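Local coordinates for protein endonuclease V isoform X2 (Ciona intestinalis, PDB 6OZI) that probably cleaves inosine-containing nucleic acid, chiefly RNA, near the inosine in a metal-dependent reaction, as a eukaryotic member of the inosine-specific endonuclease V family, at residues A53-V58 against T73-S78. The protein carries 1 engineered substitution. Sequence-based numbering, arbitrary orientation.
Sequences AVSCMV and TKVKLS
Four backbone hydrogen bonds join A53 and S55 to V75 and T73, pairing strands 52-61 and 67-76 of a beta hairpin in antiparallel register. At the S55–T73 pair both bonds are 2.9 Å, S55 N to T73 O and T73 N to S55 O. The A53–V75 pair is less even. The N-H of V75 is almost straight onto A53 O, 174° at the hydrogen, though the N sits well above that carbonyl's plane; A53 N meets V75 O more bent, at 131°. Between them V54, its side chain against helix 227-243 on the reverse face, and K74 form the non-hydrogen-bonded pair. Here CA-H groups lean on oxygens that already accept an N-H: V54 CA lies 3.2 Å from T73 O, and K74 CA approaches A53 O.

The apolar contacts gather on the face that carries A53, S55, T73 and V75. A53 CB touches V75 CG2 at 3.7 Å. In V75, chi1 -59° turns CG1 beside the backbone N, where it comes 3.8 Å from S55 OG, and leaves CG2 between N and carbonyl carbon, against A53. Past the paired residues the chain turns, and L77 reaches back over the same face, its CG 3.6 Å from A53 CB. Its side chain also meets R89 of helix 86-104 and, beyond strand 52-61, V43 and Y45 of strand 37-45.

Polar side chains share this face two residues along. S55 OG packs 3.5 Å from T73 CB, but both hydroxyls, S55 OG and T73 OG1, hydrogen-bond to OE2 of E97 on helix 86-104. The T73 side chain lies about 5 Å from a bound potassium ion, whose site includes N71 and T72 of the same strand.

Strand 67-76 is the outermost strand of the sheet within this chain, in a protein of the RNase H-like clan. The four backbone bonds set its register against strand 52-61, while the shared carboxylate oxygen of E97 ties both hairpin strands to helix 86-104.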
loop_
_atom_site.group_PDB
_atom_site.type_symbol
_atom_site.label_atom_id
_atom_site.label_comp_id
_atom_site.label_asym_id
_atom_site.label_seq_id
_atom_site.Cartn_x
_atom_site.Cartn_y
_atom_site.Cartn_z
ATOM N N ALA A 53 11.486 9.894 12.978
ATOM C CA ALA A 53 11.495 9.971 11.525
ATOM C C ALA A 53 12.743 9.274 11.008
ATOM O O ALA A 53 13.655 8.940 11.765
ATOM C CB ALA A 53 11.436 11.423 11.041
ATOM N N VAL A 54 12.774 9.045 9.696
ATOM C CA VAL A 54 13.910 8.415 9.031
ATOM C C VAL A 54 14.158 9.146 7.718
ATOM O O VAL A 54 13.248 9.266 6.894
ATOM C CB VAL A 54 13.670 6.918 8.762
ATOM C CG1 VAL A 54 14.781 6.350 7.904
ATOM C CG2 VAL A 54 13.536 6.141 10.067
ATOM N N SER A 55 15.371 9.651 7.528
ATOM C CA SER A 55 15.774 10.199 6.244
ATOM C C SER A 55 16.461 9.118 5.418
ATOM O O SER A 55 16.930 8.108 5.943
ATOM C CB SER A 55 16.701 11.401 6.427
ATOM O OG SER A 55 17.951 11.019 6.968
ATOM N N CYS A 56 16.492 9.324 4.104
ATOM C CA CYS A 56 17.176 8.403 3.207
ATOM C C CYS A 56 17.765 9.175 2.039
ATOM O O CYS A 56 17.112 10.057 1.468
ATOM C CB CYS A 56 16.237 7.312 2.671
ATOM S SG CYS A 56 16.999 6.201 1.439
ATOM N N MET A 57 18.999 8.833 1.686
ATOM C CA MET A 57 19.632 9.367 0.489
ATOM C C MET A 57 20.103 8.189 -0.347
ATOM O O MET A 57 20.654 7.221 0.191
ATOM C CB MET A 57 20.800 10.303 0.836
ATOM C CG MET A 57 21.574 10.815 -0.374
ATOM S SD MET A 57 22.624 12.254 -0.017
ATOM C CE MET A 57 21.415 13.565 0.216
ATOM N N VAL A 58 19.847 8.255 -1.654
ATOM C CA VAL A 58 20.220 7.203 -2.587
ATOM C C VAL A 58 21.009 7.831 -3.723
ATOM O O VAL A 58 20.897 9.027 -4.000
ATOM C CB VAL A 58 18.993 6.455 -3.154
ATOM C CG1 VAL A 58 18.272 5.675 -2.062
ATOM C CG2 VAL A 58 18.045 7.441 -3.824
ATOM N N THR A 73 18.743 7.247 7.998
ATOM C CA THR A 73 19.166 7.791 9.281
ATOM C C THR A 73 17.946 8.070 10.139
ATOM O O THR A 73 17.020 8.753 9.698
ATOM C CB THR A 73 19.961 9.090 9.099
ATOM O OG1 THR A 73 20.978 8.898 8.110
ATOM C CG2 THR A 73 20.611 9.502 10.408
ATOM N N LYS A 74 17.937 7.536 11.356
ATOM C CA LYS A 74 16.913 7.923 12.317
ATOM C C LYS A 74 17.139 9.373 12.727
ATOM O O LYS A 74 18.223 9.731 13.199
ATOM C CB LYS A 74 16.945 6.998 13.528
ATOM C CG LYS A 74 15.898 7.311 14.583
ATOM C CD LYS A 74 16.088 6.423 15.808
ATOM C CE LYS A 74 15.170 6.834 16.952
ATOM N NZ LYS A 74 15.396 8.255 17.339
ATOM N N VAL A 75 16.120 10.207 12.536
ATOM C CA VAL A 75 16.219 11.644 12.737
ATOM C C VAL A 75 15.006 12.120 13.516
ATOM O O VAL A 75 13.953 11.468 13.538
ATOM C CB VAL A 75 16.331 12.428 11.415
ATOM C CG1 VAL A 75 17.548 11.975 10.623
ATOM C CG2 VAL A 75 15.060 12.274 10.606
ATOM N N LYS A 76 15.178 13.248 14.195
ATOM C CA LYS A 76 14.086 13.966 14.832
ATOM C C LYS A 76 13.796 15.210 14.005
ATOM O O LYS A 76 14.672 16.063 13.832
ATOM C CB LYS A 76 14.442 14.326 16.275
ATOM C CG LYS A 76 14.428 13.122 17.221
ATOM C CD LYS A 76 15.205 13.378 18.520
ATOM C CE LYS A 76 14.755 14.659 19.214
ATOM N NZ LYS A 76 15.557 14.917 20.447
ATOM N N LEU A 77 12.580 15.299 13.475
ATOM C CA LEU A 77 12.210 16.410 12.610
ATOM C C LEU A 77 11.958 17.659 13.447
ATOM O O LEU A 77 11.447 17.578 14.566
ATOM C CB LEU A 77 10.979 16.055 11.776
ATOM C CG LEU A 77 11.232 15.020 10.673
ATOM C CD1 LEU A 77 9.949 14.660 9.926
ATOM C CD2 LEU A 77 12.306 15.490 9.693
ATOM N N SER A 78 12.341 18.817 12.908
ATOM C CA SER A 78 12.261 20.061 13.668
ATOM C C SER A 78 10.917 20.772 13.533
ATOM O O SER A 78 10.569 21.567 14.414
ATOM C CB SER A 78 13.390 21.014 13.260
ATOM O OG SER A 78 13.482 21.150 11.858
#